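Probable flavin reductase (PDB 3RH7) binds flavin mononucleotide in a split-barrel fold and is probably an NADPH-dependent flavin reductase. Local coordinates at the interface of chains A and B. Residues are numbered along the deposited sequence; one frame, centred on the assembly and turned at random. Chains: chain A/B, Hypothetical oxidoreductase.

Contact 1: the interface of chains A and B. Residues chain A 25, 138-141, 143, 298-299; chain B 54-59, 61.
In this FMN-binding split-barrel protein of the flavin reductase family, a turn of chain A and the end of a strand of chain B meet in a polar clasp at a two-fold interface, probably that of the family's usual dimer. A:Asp140 lies in the loop between strands 126-138 and 141-148 and faces the end of strand 52-56 and the loop after it in chain B. Its CG sits between the backbone N and the carbonyl carbon (chi1 45°), which turns the carboxylate toward the partner's backbone. A:Asp140 OD2 accepts two backbone N-H groups, from B:Asp58 N at 2.7 Å, nearly straight but from above the carboxylate plane, and from B:Leu57 N at 3.0 Å, more bent and on the syn lone pair. The hydroxyl B:Ser56 OG, anti to its backbone N (chi1 168°), receives A:Asp140 N at 3.0 Å and donates within its own chain to B:Pro59 O, so it links the two loops.

Second-shell bonds steady the acid. A:His141 ND1 donates to the anti lone pair of A:Asp140 OD1 at 2.7 Å, while A:His141 NE2, at the other end of the imidazole, reaches the side-chain oxygen A:Asn298 OD1 almost in the ring plane. The imidazole is thereby fixed in rotation, and the carbonyl B:Val55 O sits over one of its faces. The donors around the acid would be expected to favour its charged form.

Aromatic packing flanks the clasp. B:Ser54 CB lies over a face of A:Phe25, 3.7 Å from the ring centroid. Methyl B:Leu57 CD1 approaches obliquely over A:Phe299, whose opposite face is backed by the side-chain amide carbon A:Asn298 CG; the same methyl, B:Leu57 CD1, also touches A:Phe25 CE2 at 3.7 Å. On the other flank, B:Val55 CG1 meets A:Ala138 CB at 3.6 Å, and B:Leu61 CD1 rests against the A:Ala138-A:Gly139 peptide.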
loop_
_atom_site.group_PDB
_atom_site.type_symbol
_atom_site.label_atom_id
_atom_site.label_comp_id
_atom_site.label_asym_id
_atom_site.label_seq_id
_atom_site.Cartn_x
_atom_site.Cartn_y
_atom_site.Cartn_z
ATOM N N PHE A 25 -7.523 -9.944 5.643
ATOM C CA PHE A 25 -7.329 -9.511 4.253
ATOM C C PHE A 25 -6.759 -8.080 4.214
ATOM O O PHE A 25 -5.936 -7.739 3.362
ATOM C CB PHE A 25 -8.652 -9.557 3.483
ATOM C CG PHE A 25 -9.218 -10.904 3.127
ATOM C CD1 PHE A 25 -8.379 -11.972 2.826
ATOM C CD2 PHE A 25 -10.587 -11.082 2.981
ATOM C CE1 PHE A 25 -8.898 -13.205 2.414
ATOM C CE2 PHE A 25 -11.106 -12.317 2.575
ATOM C CZ PHE A 25 -10.256 -13.362 2.282
ATOM N N ALA A 138 -17.213 -15.905 -8.430
ATOM C CA ALA A 138 -16.332 -16.284 -7.327
ATOM C C ALA A 138 -16.890 -15.845 -5.976
ATOM O O ALA A 138 -16.537 -14.785 -5.439
ATOM C CB ALA A 138 -14.943 -15.711 -7.536
ATOM N N GLY A 139 -17.750 -16.693 -5.426
ATOM C CA GLY A 139 -18.361 -16.467 -4.125
ATOM C C GLY A 139 -19.373 -15.340 -4.100
ATOM O O GLY A 139 -20.272 -15.291 -4.952
ATOM N N ASP A 140 -19.226 -14.421 -3.119
ATOM C CA ASP A 140 -20.127 -13.290 -2.941
ATOM C C ASP A 140 -19.777 -12.142 -3.909
ATOM O O ASP A 140 -20.450 -11.093 -3.920
ATOM C CB ASP A 140 -20.125 -12.815 -1.476
ATOM C CG ASP A 140 -18.777 -12.669 -0.788
ATOM O OD1 ASP A 140 -17.876 -12.038 -1.372
ATOM O OD2 ASP A 140 -18.660 -13.096 0.376
ATOM N N HIS A 141 -18.742 -12.365 -4.733
ATOM C CA HIS A 141 -18.237 -11.418 -5.721
ATOM C C HIS A 141 -18.109 -12.063 -7.109
ATOM O O HIS A 141 -18.298 -13.273 -7.263
ATOM C CB HIS A 141 -16.843 -10.891 -5.288
ATOM C CG HIS A 141 -16.853 -9.804 -4.255
ATOM N ND1 HIS A 141 -17.443 -9.982 -3.011
ATOM C CD2 HIS A 141 -16.233 -8.603 -4.270
ATOM C CE1 HIS A 141 -17.228 -8.862 -2.342
ATOM N NE2 HIS A 141 -16.502 -8.004 -3.051
ATOM N N ILE A 143 -15.317 -11.751 -10.578
ATOM C CA ILE A 143 -14.008 -11.273 -11.018
ATOM C C ILE A 143 -14.181 -10.708 -12.432
ATOM O O ILE A 143 -14.525 -11.453 -13.350
ATOM C CB ILE A 143 -12.917 -12.390 -10.934
ATOM C CG1 ILE A 143 -12.771 -12.940 -9.499
ATOM C CG2 ILE A 143 -11.582 -11.909 -11.490
ATOM C CD1 ILE A 143 -12.104 -14.228 -9.404
ATOM N N ASN A 298 -14.463 -2.935 1.510
ATOM C CA ASN A 298 -14.940 -4.129 0.804
ATOM C C ASN A 298 -15.609 -5.090 1.820
ATOM O O ASN A 298 -15.254 -5.083 3.014
ATOM C CB ASN A 298 -13.785 -4.821 0.032
ATOM C CG ASN A 298 -14.199 -5.698 -1.150
ATOM O OD1 ASN A 298 -15.396 -5.854 -1.486
ATOM N ND2 ASN A 298 -13.203 -6.302 -1.812
ATOM N N PHE A 299 -16.609 -5.884 1.334
ATOM C CA PHE A 299 -17.394 -6.885 2.086
ATOM C C PHE A 299 -18.289 -6.176 3.164
ATOM O O PHE A 299 -18.239 -4.955 3.215
ATOM C CB PHE A 299 -16.471 -7.976 2.684
ATOM C CG PHE A 299 -15.295 -8.434 1.829
ATOM C CD1 PHE A 299 -15.488 -9.276 0.741
ATOM C CD2 PHE A 299 -13.995 -8.070 2.156
ATOM C CE1 PHE A 299 -14.402 -9.703 -0.035
ATOM C CE2 PHE A 299 -12.914 -8.515 1.391
ATOM C CZ PHE A 299 -13.126 -9.315 0.293
ATOM N N SER B 54 -8.027 -10.127 -2.371
ATOM C CA SER B 54 -9.042 -10.736 -1.528
ATOM C C SER B 54 -10.319 -10.744 -2.378
ATOM O O SER B 54 -10.786 -9.674 -2.801
ATOM C CB SER B 54 -9.192 -9.946 -0.227
ATOM O OG SER B 54 -9.360 -8.546 -0.427
ATOM N N VAL B 55 -10.842 -11.932 -2.703
ATOM C CA VAL B 55 -11.988 -12.061 -3.618
ATOM C C VAL B 55 -13.360 -12.129 -2.905
ATOM O O VAL B 55 -14.204 -11.278 -3.149
ATOM C CB VAL B 55 -11.814 -13.263 -4.583
ATOM C CG1 VAL B 55 -12.998 -13.391 -5.537
ATOM C CG2 VAL B 55 -10.521 -13.140 -5.367
ATOM N N SER B 56 -13.611 -13.167 -2.115
ATOM C CA SER B 56 -14.902 -13.364 -1.460
ATOM C C SER B 56 -14.734 -13.669 0.041
ATOM O O SER B 56 -13.713 -14.232 0.449
ATOM C CB SER B 56 -15.660 -14.486 -2.171
ATOM O OG SER B 56 -16.807 -14.954 -1.485
ATOM N N LEU B 57 -15.723 -13.272 0.858
ATOM C CA LEU B 57 -15.696 -13.536 2.292
ATOM C C LEU B 57 -16.484 -14.847 2.622
ATOM O O LEU B 57 -16.016 -15.683 3.414
ATOM C CB LEU B 57 -16.251 -12.342 3.048
ATOM C CG LEU B 57 -15.562 -12.036 4.365
ATOM C CD1 LEU B 57 -14.286 -11.261 4.152
ATOM C CD2 LEU B 57 -16.448 -11.217 5.243
ATOM N N ASP B 58 -17.642 -15.045 1.962
ATOM C CA ASP B 58 -18.458 -16.249 2.103
ATOM C C ASP B 58 -18.870 -16.780 0.696
ATOM O O ASP B 58 -19.814 -16.267 0.072
ATOM C CB ASP B 58 -19.669 -16.005 3.007
ATOM C CG ASP B 58 -20.471 -17.258 3.273
ATOM O OD1 ASP B 58 -19.861 -18.292 3.666
ATOM O OD2 ASP B 58 -21.703 -17.216 3.080
ATOM N N PRO B 59 -18.158 -17.791 0.152
ATOM C CA PRO B 59 -17.038 -18.557 0.744
ATOM C C PRO B 59 -15.723 -17.753 0.813
ATOM O O PRO B 59 -15.579 -16.822 0.018
ATOM C CB PRO B 59 -16.920 -19.762 -0.197
ATOM C CG PRO B 59 -17.387 -19.227 -1.521
ATOM C CD PRO B 59 -18.516 -18.308 -1.180
ATOM N N LEU B 61 -12.601 -16.574 -0.356
ATOM C CA LEU B 61 -11.856 -16.696 -1.610
ATOM C C LEU B 61 -10.791 -15.618 -1.768
ATOM O O LEU B 61 -10.955 -14.454 -1.381
ATOM C CB LEU B 61 -12.791 -16.702 -2.828
ATOM C CG LEU B 61 -13.658 -17.939 -2.939
ATOM C CD1 LEU B 61 -14.717 -17.763 -3.977
ATOM C CD2 LEU B 61 -12.810 -19.159 -3.196
#

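Contact 2: the interface of chains A and B. Residues chain A 53, 55, 63, 65, 143, 145; chain B 53, 63, 136, 143, 145.
Around the two-fold axis of the paired split barrels, matching branched side chains from strands 61-67 and 141-148 of both chains meet, with a pair of threonines from strand 52-56 beside them. Apolar packing dominates. A:Leu63 and B:Leu63 point at each other tip to tip, with A:Leu63 CD1 and B:Leu63 CD1 3.7 Å apart. Each leucine has CG anti to its backbone N (chi1 -170° in chain A), which extends the isobutyl group away from its strand toward the partner. Here the CD2 branches also approach one another, so both arms of each fork take part.

The isoleucines extend this packing to either side. A:Ile143 CD1 lies 3.7 Å from B:Ile145 CD1, and the exchanged pair, A:Ile145 CD1 and B:Ile143 CD1, closes to the same distance. The terminal methyl of each Ile143 also meets the opposite leucine, with A:Ile143 CD1 3.8 Å from B:Leu63 CD1. In these isoleucines CG1 is anti to the carbonyl carbon, beside the backbone N (chi1 -58° for A:Ile143), and the chain continues nearly extended to CD1, so the tip makes the main contacts with the isoleucine and leucine opposite. At the margin the side chains of A:Val55 and B:Ile143 lie roughly perpendicular, meeting through CG1 of each.

The polar element is the hydroxyl pair: A:Thr53 OG1 and B:Thr53 OG1 share a hydrogen bond of 2.7 Å. Because each can donate or accept, two equivalent residues can pair, although the proton must then break the exact symmetry. Both hydroxyls stand beside their own backbone N and anti to the carbonyl carbon (chi1 -75°), leaving CG2 anti to N; the methyl B:Thr53 CG2 reaches A:Cys65 SG at 3.7 Å. A:Cys65 belongs to the FMN-binding segment, so the packing probably both holds the two subunits together and braces a strand that carries part of the flavin site.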
loop_
_atom_site.group_PDB
_atom_site.type_symbol
_atom_site.label_atom_id
_atom_site.label_comp_id
_atom_site.label_asym_id
_atom_site.label_seq_id
_atom_site.Cartn_x
_atom_site.Cartn_y
_atom_site.Cartn_z
ATOM N N THR A 53 -6.023 -5.930 -9.445
ATOM C CA THR A 53 -4.731 -6.537 -9.748
ATOM C C THR A 53 -4.365 -6.371 -11.209
ATOM O O THR A 53 -5.220 -6.507 -12.098
ATOM C CB THR A 53 -4.777 -8.019 -9.390
ATOM O OG1 THR A 53 -4.709 -8.147 -7.987
ATOM C CG2 THR A 53 -3.645 -8.798 -9.968
ATOM N N VAL A 55 -2.834 -8.116 -14.190
ATOM C CA VAL A 55 -2.749 -9.530 -14.528
ATOM C C VAL A 55 -1.663 -9.874 -15.556
ATOM O O VAL A 55 -0.781 -10.671 -15.232
ATOM C CB VAL A 55 -4.121 -10.081 -14.986
ATOM C CG1 VAL A 55 -4.032 -11.567 -15.329
ATOM C CG2 VAL A 55 -5.171 -9.861 -13.911
ATOM N N LEU A 63 -7.600 -6.851 -13.621
ATOM C CA LEU A 63 -8.608 -7.548 -12.809
ATOM C C LEU A 63 -9.215 -6.638 -11.749
ATOM O O LEU A 63 -8.511 -5.799 -11.191
ATOM C CB LEU A 63 -7.847 -8.683 -12.112
ATOM C CG LEU A 63 -8.572 -9.753 -11.367
ATOM C CD1 LEU A 63 -7.910 -11.054 -11.623
ATOM C CD2 LEU A 63 -8.544 -9.490 -9.888
ATOM N N CYS A 65 -12.690 -6.879 -8.595
ATOM C CA CYS A 65 -13.783 -7.715 -8.097
ATOM C C CYS A 65 -14.973 -6.876 -7.654
ATOM O O CYS A 65 -14.800 -5.874 -6.951
ATOM C CB CYS A 65 -13.302 -8.635 -6.979
ATOM S SG CYS A 65 -11.775 -9.530 -7.373
ATOM N N ILE A 143 -15.317 -11.751 -10.578
ATOM C CA ILE A 143 -14.008 -11.273 -11.018
ATOM C C ILE A 143 -14.181 -10.708 -12.432
ATOM O O ILE A 143 -14.525 -11.453 -13.350
ATOM C CB ILE A 143 -12.917 -12.390 -10.934
ATOM C CG1 ILE A 143 -12.771 -12.940 -9.499
ATOM C CG2 ILE A 143 -11.582 -11.909 -11.490
ATOM C CD1 ILE A 143 -12.104 -14.228 -9.404
ATOM N N ILE A 145 -12.478 -9.220 -15.691
ATOM C CA ILE A 145 -11.205 -9.176 -16.401
ATOM C C ILE A 145 -11.355 -8.243 -17.599
ATOM O O ILE A 145 -12.280 -8.424 -18.404
ATOM C CB ILE A 145 -10.704 -10.579 -16.799
ATOM C CG1 ILE A 145 -10.445 -11.418 -15.530
ATOM C CG2 ILE A 145 -9.443 -10.464 -17.672
ATOM C CD1 ILE A 145 -10.112 -12.817 -15.751
ATOM N N THR B 53 -5.183 -10.493 -4.501
ATOM C CA THR B 53 -6.461 -9.859 -4.211
ATOM C C THR B 53 -7.333 -10.745 -3.330
ATOM O O THR B 53 -7.396 -11.950 -3.542
ATOM C CB THR B 53 -7.197 -9.539 -5.535
ATOM O OG1 THR B 53 -6.591 -8.413 -6.136
ATOM C CG2 THR B 53 -8.661 -9.211 -5.341
ATOM N N LEU B 63 -7.061 -14.672 -4.430
ATOM C CA LEU B 63 -6.491 -14.672 -5.782
ATOM C C LEU B 63 -5.011 -14.293 -5.766
ATOM O O LEU B 63 -4.605 -13.416 -4.997
ATOM C CB LEU B 63 -7.276 -13.577 -6.527
ATOM C CG LEU B 63 -7.189 -13.418 -8.007
ATOM C CD1 LEU B 63 -8.568 -13.120 -8.566
ATOM C CD2 LEU B 63 -6.271 -12.280 -8.354
ATOM N N ILE B 136 -7.146 -19.940 -13.874
ATOM C CA ILE B 136 -7.680 -19.256 -15.040
ATOM C C ILE B 136 -6.535 -18.745 -15.918
ATOM O O ILE B 136 -5.646 -18.019 -15.455
ATOM C CB ILE B 136 -8.641 -18.126 -14.601
ATOM C CG1 ILE B 136 -9.915 -18.720 -14.010
ATOM C CG2 ILE B 136 -8.972 -17.149 -15.753
ATOM C CD1 ILE B 136 -10.464 -17.926 -12.938
ATOM N N ILE B 143 -4.319 -17.018 -13.321
ATOM C CA ILE B 143 -4.971 -16.537 -12.113
ATOM C C ILE B 143 -5.232 -17.769 -11.225
ATOM O O ILE B 143 -5.982 -18.667 -11.623
ATOM C CB ILE B 143 -6.259 -15.715 -12.442
ATOM C CG1 ILE B 143 -5.938 -14.498 -13.325
ATOM C CG2 ILE B 143 -6.987 -15.300 -11.168
ATOM C CD1 ILE B 143 -7.079 -13.912 -14.005
ATOM N N ILE B 145 -6.881 -19.278 -7.955
ATOM C CA ILE B 145 -7.947 -19.001 -6.997
ATOM C C ILE B 145 -7.883 -20.021 -5.895
ATOM O O ILE B 145 -7.864 -21.233 -6.158
ATOM C CB ILE B 145 -9.349 -18.905 -7.650
ATOM C CG1 ILE B 145 -9.378 -17.718 -8.650
ATOM C CG2 ILE B 145 -10.432 -18.737 -6.568
ATOM C CD1 ILE B 145 -10.581 -17.586 -9.463
#

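Contact 1 and contact 2 lie about 11 Å apart, measured between the centres of their C-alpha atoms, and share A:Ile143 on strand 141-148. Strands 52-56 and 61-67 also serve both, so the same strands, with the loops that join or follow them, supply the polar clasp of contact 1 and the hydrophobic packing of contact 2. Contact 2 straddles the two-fold axis, whereas contact 1 lies to one side and recurs with the chains exchanged. The apolar centre is thus flanked by two directional clasps, a combination that would fix the register of the two barrels and probably supports a stable dimer.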